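PDB 5E7P: cell division control protein Cdc48 from Mycobacterium smegmatis, which probably binds and hydrolyses ATP as an AAA-family ATPase and is found here with bound ADP. Local coordinates for residues A[229-234]-A[276-281]; A[239-244]-A[264-269]; A[282-287]-A[320-325]; A[402-407]-A[425-430]. All blocks are in the same frame, centred on the assembly; numbering follows the deposited sequence.

Interaction 1: residues A[229-234]-A[276-281]. With ADP (adenosine-5'-diphosphate), chain C.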
# COMPACT_ATOMS: atom_id res chain seq x y z
N ASP A 229 -7.53 23.85 -3.53
CA ASP A 229 -8.57 23.49 -4.49
C ASP A 229 -8.18 22.22 -5.24
O ASP A 229 -9.03 21.35 -5.49
CB ASP A 229 -8.82 24.64 -5.48
CG ASP A 229 -9.55 25.81 -4.84
OD1 ASP A 229 -10.28 25.60 -3.85
OD2 ASP A 229 -9.41 26.95 -5.35
N ASP A 230 -6.91 22.10 -5.60
CA ASP A 230 -6.40 20.93 -6.31
C ASP A 230 -6.52 19.67 -5.46
O ASP A 230 -6.80 18.59 -5.97
CB ASP A 230 -4.94 21.14 -6.70
CG ASP A 230 -4.78 22.02 -7.92
OD1 ASP A 230 -5.59 21.89 -8.86
OD2 ASP A 230 -3.84 22.85 -7.94
N VAL A 231 -6.31 19.82 -4.16
CA VAL A 231 -6.29 18.68 -3.25
C VAL A 231 -7.68 18.10 -3.01
O VAL A 231 -7.85 16.88 -2.99
CB VAL A 231 -5.64 19.07 -1.91
CG1 VAL A 231 -6.06 18.13 -0.81
CG2 VAL A 231 -4.12 19.10 -2.06
N LYS A 232 -8.68 18.97 -2.86
CA LYS A 232 -10.00 18.52 -2.42
C LYS A 232 -10.86 17.90 -3.53
O LYS A 232 -11.95 17.40 -3.25
CB LYS A 232 -10.75 19.66 -1.71
CG LYS A 232 -11.21 20.80 -2.61
CD LYS A 232 -11.51 22.04 -1.77
CE LYS A 232 -12.38 23.05 -2.51
NZ LYS A 232 -13.83 22.68 -2.46
N VAL A 233 -10.37 17.91 -4.76
CA VAL A 233 -11.12 17.30 -5.86
C VAL A 233 -11.02 15.77 -5.85
O VAL A 233 -11.92 15.08 -6.34
CB VAL A 233 -10.72 17.85 -7.25
CG1 VAL A 233 -10.91 19.36 -7.29
CG2 VAL A 233 -9.30 17.48 -7.60
N THR A 234 -9.94 15.24 -5.29
CA THR A 234 -9.80 13.79 -5.13
C THR A 234 -9.72 13.40 -3.66
O THR A 234 -9.82 12.23 -3.31
CB THR A 234 -8.57 13.23 -5.87
OG1 THR A 234 -7.37 13.63 -5.19
CG2 THR A 234 -8.54 13.73 -7.31
N LYS A 276 -1.07 12.35 1.46
CA LYS A 276 -1.41 12.81 2.81
C LYS A 276 -0.65 14.08 3.21
O LYS A 276 -1.25 15.03 3.72
CB LYS A 276 -1.18 11.70 3.83
CG LYS A 276 -2.01 10.46 3.60
CD LYS A 276 -1.72 9.41 4.67
CE LYS A 276 -0.28 8.96 4.63
NZ LYS A 276 0.05 8.26 3.36
N ALA A 277 0.66 14.08 3.00
CA ALA A 277 1.48 15.22 3.39
C ALA A 277 1.19 16.44 2.52
O ALA A 277 1.15 17.57 3.00
CB ALA A 277 2.96 14.86 3.33
N THR A 278 0.98 16.20 1.22
CA THR A 278 0.65 17.27 0.29
C THR A 278 -0.67 17.94 0.66
O THR A 278 -0.82 19.16 0.57
CB THR A 278 0.59 16.75 -1.16
OG1 THR A 278 1.88 16.26 -1.54
CG2 THR A 278 0.17 17.85 -2.11
N MET A 279 -1.64 17.13 1.10
CA MET A 279 -2.93 17.66 1.53
C MET A 279 -2.77 18.59 2.74
O MET A 279 -3.39 19.65 2.80
CB MET A 279 -3.89 16.53 1.88
CG MET A 279 -5.22 17.02 2.45
SD MET A 279 -6.33 15.73 3.03
CE MET A 279 -5.54 15.25 4.56
N VAL A 280 -1.94 18.18 3.69
CA VAL A 280 -1.72 18.95 4.91
C VAL A 280 -1.08 20.30 4.62
O VAL A 280 -1.50 21.33 5.15
CB VAL A 280 -0.87 18.17 5.94
CG1 VAL A 280 -0.65 19.00 7.19
CG2 VAL A 280 -1.55 16.85 6.30
N ARG A 281 -0.07 20.29 3.75
CA ARG A 281 0.60 21.53 3.36
C ARG A 281 -0.36 22.47 2.63
O ARG A 281 -0.34 23.68 2.83
CB ARG A 281 1.82 21.24 2.50
CG ARG A 281 2.81 20.29 3.15
CD ARG A 281 4.12 20.20 2.38
NE ARG A 281 5.03 19.24 2.99
CZ ARG A 281 5.17 17.98 2.59
NH1 ARG A 281 4.47 17.53 1.55
NH2 ARG A 281 6.02 17.17 3.21
PB ADP C . 1.81 10.55 1.38
O1B ADP C . 2.69 9.34 1.49
O2B ADP C . 2.20 11.68 2.30
O3B ADP C . 0.33 10.25 1.37
PA ADP C . 2.64 12.60 -0.38
O1A ADP C . 4.09 12.68 0.02
O2A ADP C . 1.66 13.57 0.22
O3A ADP C . 2.16 11.08 -0.09
O5' ADP C . 2.59 12.66 -1.97
C5' ADP C . 3.01 11.53 -2.71
C4' ADP C . 3.95 12.03 -3.79
O4' ADP C . 3.19 12.52 -4.89
C3' ADP C . 4.80 13.18 -3.27
O3' ADP C . 6.19 12.92 -3.51
C2' ADP C . 4.36 14.40 -4.05
O2' ADP C . 5.50 15.11 -4.53
C1' ADP C . 3.53 13.86 -5.20
N9 ADP C . 2.28 14.63 -5.39
C8 ADP C . 1.19 14.58 -4.61
N7 ADP C . 0.22 15.40 -5.08
C5 ADP C . 0.69 16.00 -6.19
C6 ADP C . 0.20 16.99 -7.18
N6 ADP C . -1.04 17.52 -7.07
N1 ADP C . 1.02 17.35 -8.19
C2 ADP C . 2.26 16.83 -8.31
N3 ADP C . 2.77 15.93 -7.45
C4 ADP C . 2.05 15.49 -6.39
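V231 and M279 make the main apolar contact between helix 228-232 and helix 276-283. Their side chains cross at about a right angle, and V231 CG1 comes to 3.5 Å from M279 CG. The other branch, V231 CG2, rests against the backbone of helix 276-283, 4.0 Å from M279 CA. In M279 the CG lies anti to the backbone N (chi1 175°), which brings it against V231 CG1; the chain then bends at its last torsion and ends beside L241 of helix 237-249.

Within these segments the hydrogen bonds to ADP come from K276, A277 and T278; G273 N and G275 N, earlier in the loop, add to them. K276 donates twice to O3B, from its backbone N and from NZ, the latter at 2.8 Å. Beyond that, A277 N reaches O2B at 2.9 Å with a donor angle of 161°. The alpha phosphate is gripped through O2A, which accepts T278 N at 2.9 Å (166°) and T278 OG1 at 3.2 Å. The methyl of T278 serves the base instead, with CG2 3.9 Å from N7 of the adenine.

Two salt bridges run outward from the segments, D230 to R406 and R281 to E291. K276 NZ has a further acceptor in G270 O.

This is the P-loop (Walker A) arrangement. The V231-M279 contact packs its helix against helix 228-232 without polar bonds, while backbone N-H groups at the helix start and a lysine ammonium converge on the phosphates, where their positive polarity probably offsets the negative charge of the diphosphate.

Interaction 2: residues A[239-244]-A[264-269]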
# COMPACT_ATOMS: atom_id res chain seq x y z
N VAL A 239 -11.57 19.04 3.07
CA VAL A 239 -12.59 20.01 3.46
C VAL A 239 -12.84 19.95 4.97
O VAL A 239 -13.01 20.98 5.63
CB VAL A 239 -13.91 19.77 2.69
CG1 VAL A 239 -15.05 20.59 3.28
CG2 VAL A 239 -13.73 20.09 1.21
N LYS A 240 -12.86 18.74 5.51
CA LYS A 240 -13.12 18.54 6.93
C LYS A 240 -11.92 18.96 7.77
O LYS A 240 -12.08 19.52 8.86
CB LYS A 240 -13.50 17.08 7.20
CG LYS A 240 -13.92 16.81 8.63
CD LYS A 240 -14.56 15.44 8.79
CE LYS A 240 -16.00 15.42 8.30
NZ LYS A 240 -16.89 14.74 9.28
N LEU A 241 -10.72 18.69 7.26
CA LEU A 241 -9.50 19.10 7.94
C LEU A 241 -9.41 20.62 8.00
O LEU A 241 -9.02 21.19 9.02
CB LEU A 241 -8.28 18.53 7.21
CG LEU A 241 -6.90 18.93 7.75
CD1 LEU A 241 -6.76 18.54 9.22
CD2 LEU A 241 -5.79 18.30 6.92
N ASP A 242 -9.77 21.27 6.90
CA ASP A 242 -9.76 22.72 6.83
C ASP A 242 -10.76 23.32 7.81
O ASP A 242 -10.46 24.30 8.50
CB ASP A 242 -10.07 23.19 5.41
CG ASP A 242 -10.15 24.70 5.29
OD1 ASP A 242 -9.09 25.36 5.33
OD2 ASP A 242 -11.27 25.23 5.15
N GLU A 243 -11.94 22.71 7.89
CA GLU A 243 -12.99 23.18 8.79
C GLU A 243 -12.59 23.03 10.26
O GLU A 243 -12.92 23.88 11.09
CB GLU A 243 -14.31 22.46 8.49
CG GLU A 243 -14.95 21.76 9.67
CD GLU A 243 -16.32 22.32 10.02
OE1 GLU A 243 -17.11 21.60 10.68
OE2 GLU A 243 -16.60 23.47 9.64
N TRP A 244 -11.86 21.97 10.56
CA TRP A 244 -11.36 21.74 11.91
C TRP A 244 -10.32 22.79 12.31
O TRP A 244 -10.37 23.33 13.41
CB TRP A 244 -10.73 20.35 12.02
CG TRP A 244 -11.72 19.23 12.07
CD1 TRP A 244 -13.06 19.32 12.31
CD2 TRP A 244 -11.44 17.84 11.87
NE1 TRP A 244 -13.63 18.07 12.28
CE2 TRP A 244 -12.65 17.14 12.01
CE3 TRP A 244 -10.27 17.11 11.58
CZ2 TRP A 244 -12.74 15.76 11.88
CZ3 TRP A 244 -10.36 15.74 11.46
CH2 TRP A 244 -11.59 15.07 11.60
N LEU A 264 -6.46 21.17 18.98
CA LEU A 264 -6.63 20.35 17.78
C LEU A 264 -5.40 19.51 17.47
O LEU A 264 -4.32 20.03 17.19
CB LEU A 264 -6.97 21.23 16.58
CG LEU A 264 -7.26 20.48 15.28
CD1 LEU A 264 -8.47 19.57 15.45
CD2 LEU A 264 -7.47 21.46 14.13
N GLY A 265 -5.58 18.19 17.51
CA GLY A 265 -4.54 17.25 17.11
C GLY A 265 -5.13 16.26 16.14
O GLY A 265 -6.14 15.61 16.43
N VAL A 266 -4.51 16.13 14.97
CA VAL A 266 -5.07 15.29 13.91
C VAL A 266 -4.06 14.28 13.37
O VAL A 266 -2.94 14.65 13.02
CB VAL A 266 -5.60 16.14 12.73
CG1 VAL A 266 -6.28 15.25 11.70
CG2 VAL A 266 -6.55 17.21 13.23
N LEU A 267 -4.46 13.02 13.30
CA LEU A 267 -3.67 11.99 12.63
C LEU A 267 -4.29 11.63 11.28
O LEU A 267 -5.38 11.07 11.21
CB LEU A 267 -3.54 10.74 13.50
CG LEU A 267 -2.69 9.61 12.89
CD1 LEU A 267 -1.26 10.07 12.61
CD2 LEU A 267 -2.70 8.37 13.77
N VAL A 268 -3.58 11.95 10.21
CA VAL A 268 -4.06 11.67 8.86
C VAL A 268 -3.43 10.38 8.34
O VAL A 268 -2.21 10.22 8.37
CB VAL A 268 -3.72 12.81 7.89
CG1 VAL A 268 -4.16 12.45 6.48
CG2 VAL A 268 -4.37 14.11 8.36
N SER A 269 -4.27 9.46 7.88
CA SER A 269 -3.80 8.18 7.36
C SER A 269 -4.36 7.86 5.97
O SER A 269 -5.14 8.63 5.41
CB SER A 269 -4.10 7.05 8.34
OG SER A 269 -5.48 7.00 8.66
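The indole of W244 meets V266 at its six-membered ring: CE3 lies 4.1 Å from V266 CG2 and CZ3 lies 4.1 Å from V266 CG1. The two side chains approach at a slant. One face of the indole carries K240 O from the preceding helical turn, 3.2 Å above the plane and displaced toward the rim. R385 of the neighbouring strand adds a cation-pi interaction to the ring.

V266 is shared between two residues of helix 237-249. Its CG1, besides touching W244, comes to 4.1 Å from L241 CD1, so this one methyl touches both an aromatic and an aliphatic side chain one turn apart. For L241, the first torsion sets CG anti to the backbone N (chi1 177°), which carries CD1 toward the strand although CB itself does not point at it. Further along, L264 packs against the stem of W244: its CD2 is 4.0 Å from W244 CB and 3.5 Å from W244 O. The side-chain contacts are all apolar, and L241, L264 and V266 are buried.

Strand 265-269 bonds through its backbone to F363 and A365 of strand 361-366 and to R385 and L387 of strand 385-388. On the side of the tryptophan, D576 of helix 563-576, in the second AAA module, also touches W244. A helix packed on the strand that runs directly into the P-loop, within a parallel core ordered 289-293, 321-326, 361-366, 265-269, 385-388, is the alpha/beta layering of the AAA fold of P-loop NTPases.

Interaction 3: residues A[282-287]-A[320-325]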
# COMPACT_ATOMS: atom_id res chain seq x y z
N ALA A 282 -1.21 21.89 1.78
CA ALA A 282 -2.19 22.66 1.02
C ALA A 282 -3.24 23.29 1.93
O ALA A 282 -3.59 24.46 1.77
CB ALA A 282 -2.85 21.79 -0.03
N VAL A 283 -3.73 22.51 2.89
CA VAL A 283 -4.75 22.99 3.82
C VAL A 283 -4.20 24.07 4.75
O VAL A 283 -4.90 25.03 5.09
CB VAL A 283 -5.35 21.81 4.64
CG1 VAL A 283 -6.17 22.32 5.82
CG2 VAL A 283 -6.20 20.93 3.75
N CYS A 284 -2.93 23.95 5.12
CA CYS A 284 -2.30 24.89 6.04
C CYS A 284 -1.58 26.01 5.31
O CYS A 284 -0.75 26.70 5.91
CB CYS A 284 -1.30 24.16 6.94
SG CYS A 284 -2.00 22.85 7.96
N ALA A 285 -1.88 26.19 4.03
CA ALA A 285 -1.18 27.16 3.19
C ALA A 285 -1.16 28.59 3.75
O ALA A 285 -0.16 29.30 3.61
CB ALA A 285 -1.76 27.16 1.79
N SER A 286 -2.25 29.00 4.38
CA SER A 286 -2.35 30.36 4.91
C SER A 286 -1.82 30.45 6.34
O SER A 286 -1.76 31.53 6.92
CB SER A 286 -3.79 30.87 4.86
OG SER A 286 -4.63 30.12 5.73
N ARG A 287 -1.44 29.31 6.91
CA ARG A 287 -0.89 29.26 8.26
C ARG A 287 0.63 29.21 8.18
O ARG A 287 1.20 28.88 7.13
CB ARG A 287 -1.38 28.01 8.99
CG ARG A 287 -2.84 27.67 8.78
CD ARG A 287 -3.74 28.57 9.59
NE ARG A 287 -5.15 28.29 9.33
CZ ARG A 287 -6.16 28.95 9.90
NH1 ARG A 287 -5.91 29.93 10.76
NH2 ARG A 287 -7.41 28.63 9.60
N GLY A 320 2.79 30.59 17.26
CA GLY A 320 1.54 29.92 16.96
C GLY A 320 1.60 29.29 15.58
O GLY A 320 2.59 29.45 14.87
N GLY A 321 0.54 28.58 15.20
CA GLY A 321 0.48 27.97 13.89
C GLY A 321 0.35 26.46 13.94
O GLY A 321 -0.17 25.90 14.91
N VAL A 322 0.84 25.79 12.90
CA VAL A 322 0.69 24.35 12.79
C VAL A 322 2.02 23.60 12.90
O VAL A 322 2.96 23.88 12.15
CB VAL A 322 0.02 23.96 11.46
CG1 VAL A 322 -0.12 22.45 11.36
CG2 VAL A 322 -1.33 24.61 11.35
N LEU A 323 2.10 22.67 13.85
CA LEU A 323 3.22 21.75 13.92
C LEU A 323 2.88 20.51 13.12
O LEU A 323 1.91 19.80 13.42
CB LEU A 323 3.53 21.36 15.37
CG LEU A 323 4.73 20.42 15.58
CD1 LEU A 323 6.04 21.11 15.22
CD2 LEU A 323 4.78 19.88 17.00
N PHE A 324 3.65 20.25 12.07
CA PHE A 324 3.37 19.13 11.18
C PHE A 324 4.53 18.13 11.12
O PHE A 324 5.66 18.49 10.79
CB PHE A 324 3.02 19.64 9.77
CG PHE A 324 2.95 18.56 8.73
CD1 PHE A 324 2.25 17.38 8.97
CD2 PHE A 324 3.55 18.72 7.49
CE1 PHE A 324 2.19 16.38 8.01
CE2 PHE A 324 3.49 17.73 6.52
CZ PHE A 324 2.80 16.56 6.78
N ILE A 325 4.23 16.88 11.45
CA ILE A 325 5.20 15.80 11.33
C ILE A 325 4.75 14.79 10.28
O ILE A 325 3.81 14.03 10.50
CB ILE A 325 5.45 15.09 12.68
CG1 ILE A 325 5.97 16.08 13.72
CG2 ILE A 325 6.45 13.97 12.50
CD1 ILE A 325 6.20 15.48 15.08
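Two first torsions bring C284 and V322 together. C284 holds SG opposite its carbonyl carbon (chi1 -60°), aimed at the strand, and V322 sets CG1 anti to its backbone N (chi1 180°), which splays both methyls toward the sulfur. C284 SG consequently faces the fork of the valine, 3.9 Å from each of V322 CG1 and V322 CG2. The same CG2 takes a second neighbour, R287 CB, at 4.1 Å.

R287 contributes only the root of its side chain here. The rest of the chain turns away, ending in a salt bridge from NH2 to D250 OD2 beyond helix 237-249. Its backbone closes the type I turn that runs from C284 to R287, with R287 N donating to C284 O at 2.9 Å. That turn is how the chain leaves helix 276-283 and heads for strand 289-293.

In the AAA fold, segment 282-287 is therefore the connection that follows the P-loop helix, part of a beta-alpha-beta crossover from strand 265-269 to strand 289-293. Strand 321-326 lies parallel between strands 289-293 and 361-366 and by its place in the sheet probably corresponds to the strand that carries the Walker B motif in this family. V322 is anchored on one side by backbone hydrogen bonds to R288 and V290, while G321 and L323 bond to A362 on the other.

At the strand's entrance, G320 follows helix 302-319 with positive phi, and G321 also has positive phi. Deeper in, F324 points toward helix 276-283, where its ring packs against A277, V280 and R281.

Interaction 4: residues A[402-407]-A[425-430]. With ADP (adenosine-5'-diphosphate), chain C.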
# COMPACT_ATOMS: atom_id res chain seq x y z
N GLU A 402 -4.08 14.78 -15.50
CA GLU A 402 -4.21 16.10 -16.12
C GLU A 402 -3.50 17.17 -15.29
O GLU A 402 -2.84 18.05 -15.84
CB GLU A 402 -5.69 16.46 -16.31
CG GLU A 402 -6.34 15.72 -17.47
CD GLU A 402 -7.85 15.77 -17.43
OE1 GLU A 402 -8.41 16.53 -16.60
OE2 GLU A 402 -8.49 15.03 -18.22
N MET A 403 -3.61 17.07 -13.98
CA MET A 403 -2.91 17.96 -13.07
C MET A 403 -1.39 17.81 -13.19
O MET A 403 -0.65 18.80 -13.21
CB MET A 403 -3.35 17.70 -11.63
CG MET A 403 -2.74 18.63 -10.61
SD MET A 403 -3.30 18.28 -8.93
CE MET A 403 -5.08 18.30 -9.15
N LEU A 404 -0.93 16.56 -13.27
CA LEU A 404 0.49 16.26 -13.38
C LEU A 404 1.07 16.70 -14.73
O LEU A 404 2.29 16.82 -14.88
CB LEU A 404 0.74 14.76 -13.17
CG LEU A 404 0.58 14.22 -11.75
CD1 LEU A 404 0.44 12.71 -11.76
CD2 LEU A 404 1.75 14.65 -10.89
N LEU A 405 0.20 16.93 -15.70
CA LEU A 405 0.66 17.22 -17.06
C LEU A 405 0.47 18.68 -17.47
O LEU A 405 0.61 19.03 -18.64
CB LEU A 405 -0.03 16.29 -18.06
CG LEU A 405 0.45 14.84 -17.95
CD1 LEU A 405 -0.55 13.87 -18.55
CD2 LEU A 405 1.81 14.70 -18.63
N ARG A 406 0.16 19.54 -16.50
CA ARG A 406 0.05 20.97 -16.76
C ARG A 406 1.41 21.53 -17.16
O ARG A 406 2.41 21.29 -16.48
CB ARG A 406 -0.47 21.71 -15.53
CG ARG A 406 -1.91 21.42 -15.19
CD ARG A 406 -2.30 22.09 -13.88
NE ARG A 406 -3.63 21.70 -13.43
CZ ARG A 406 -4.05 21.80 -12.18
NH1 ARG A 406 -3.24 22.26 -11.24
NH2 ARG A 406 -5.28 21.42 -11.85
N GLY A 407 1.45 22.27 -18.26
CA GLY A 407 2.68 22.85 -18.75
C GLY A 407 3.63 21.82 -19.32
O GLY A 407 4.81 22.09 -19.51
N PHE A 425 -3.32 2.35 -8.20
CA PHE A 425 -2.31 3.39 -8.29
C PHE A 425 -2.62 4.58 -7.39
O PHE A 425 -3.78 4.84 -7.07
CB PHE A 425 -2.17 3.88 -9.74
CG PHE A 425 -1.20 3.09 -10.56
CD1 PHE A 425 -1.38 1.73 -10.76
CD2 PHE A 425 -0.11 3.71 -11.15
CE1 PHE A 425 -0.48 1.01 -11.52
CE2 PHE A 425 0.79 2.99 -11.91
CZ PHE A 425 0.60 1.64 -12.10
N VAL A 426 -1.58 5.30 -6.99
CA VAL A 426 -1.73 6.55 -6.26
C VAL A 426 -1.04 7.66 -7.04
O VAL A 426 -0.40 7.39 -8.06
CB VAL A 426 -1.14 6.47 -4.84
CG1 VAL A 426 -1.85 5.40 -4.04
CG2 VAL A 426 0.36 6.20 -4.90
N VAL A 427 -1.17 8.89 -6.57
CA VAL A 427 -0.60 10.04 -7.28
C VAL A 427 0.92 9.91 -7.41
O VAL A 427 1.50 10.31 -8.42
CB VAL A 427 -1.00 11.39 -6.62
CG1 VAL A 427 -0.56 11.44 -5.15
CG2 VAL A 427 -0.42 12.56 -7.40
N ALA A 428 1.56 9.34 -6.39
CA ALA A 428 3.00 9.13 -6.40
C ALA A 428 3.40 8.25 -7.58
O ALA A 428 4.36 8.54 -8.29
CB ALA A 428 3.46 8.51 -5.09
N ASP A 429 2.64 7.17 -7.77
CA ASP A 429 2.88 6.25 -8.88
C ASP A 429 2.62 6.93 -10.21
O ASP A 429 3.41 6.81 -11.15
CB ASP A 429 1.99 5.02 -8.74
CG ASP A 429 2.15 4.32 -7.41
OD1 ASP A 429 3.29 4.29 -6.89
OD2 ASP A 429 1.15 3.79 -6.89
N LEU A 430 1.50 7.65 -10.29
CA LEU A 430 1.11 8.36 -11.50
C LEU A 430 2.15 9.41 -11.88
O LEU A 430 2.44 9.61 -13.06
CB LEU A 430 -0.26 9.01 -11.32
CG LEU A 430 -1.44 8.06 -11.09
CD1 LEU A 430 -2.67 8.81 -10.61
CD2 LEU A 430 -1.75 7.29 -12.37
PB ADP C . 1.81 10.55 1.38
O1B ADP C . 2.69 9.34 1.49
O2B ADP C . 2.20 11.68 2.30
O3B ADP C . 0.33 10.25 1.37
PA ADP C . 2.64 12.60 -0.38
O1A ADP C . 4.09 12.68 0.02
O2A ADP C . 1.66 13.57 0.22
O3A ADP C . 2.16 11.08 -0.09
O5' ADP C . 2.59 12.66 -1.97
C5' ADP C . 3.01 11.53 -2.71
C4' ADP C . 3.95 12.03 -3.79
O4' ADP C . 3.19 12.52 -4.89
C3' ADP C . 4.80 13.18 -3.27
O3' ADP C . 6.19 12.92 -3.51
C2' ADP C . 4.36 14.40 -4.05
O2' ADP C . 5.50 15.11 -4.53
C1' ADP C . 3.53 13.86 -5.20
N9 ADP C . 2.28 14.63 -5.39
C8 ADP C . 1.19 14.58 -4.61
N7 ADP C . 0.22 15.40 -5.08
C5 ADP C . 0.69 16.00 -6.19
C6 ADP C . 0.20 16.99 -7.18
N6 ADP C . -1.04 17.52 -7.07
N1 ADP C . 1.02 17.35 -8.19
C2 ADP C . 2.26 16.83 -8.31
N3 ADP C . 2.77 15.93 -7.45
C4 ADP C . 2.05 15.49 -6.39
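The carboxylate of D429 is held by two backbone N-H groups: V426 N reaches OD2 at 3.1 Å, and L469 N bonds to OD1. V426 occupies the N-cap of helix 427-448 and D429 the third helical position, so the bond to OD2 is one half of a capping box. It comes from the anti side, 35° out of the carboxylate plane.

The helix so capped faces helix 394-404, a pairing consistent with the helical lid subdomain of an AAA module, and L404 joins the two. The L404 and L430 side chains cross at about a right angle, with L404 CD1 3.8 Å from L430 CB; the same CD1 lies 4.4 Å from V427 CG2. The other branch belongs to the nucleotide, with L404 CD2 3.4 Å from C2 of ADP.

V427 also approaches the base, CG1 to C8 at 3.6 Å and CG2 to N7 at 3.7 Å. L404 CD2 and both V427 methyls lie on one side of the adenine plane, and the methyl of T278 lies on the other.

Beside them R406 lays its guanidinium against M403, whose CG stands 3.6 Å above the plane, displaced toward the rim.

All four contacts are mainly buried and apolar, and none is a surface contact. Interactions 1 and 3 hold opposite ends of helix 276-283, its start at the phosphates and its exit into a turn. Interactions 2 and 3 reach the same sheet through different strands, and they touch where V283 meets L241. M279 links interaction 1 to interaction 2 by packing on V268. Interaction 4 stands apart, its centre 24 Å from those of interactions 2 and 3, yet it shares ADP with interaction 1 and is tied to it by the D230-R406 bridge. The chemistry follows place: polar at the diphosphate, apolar around adenine and between the helices and the sheet.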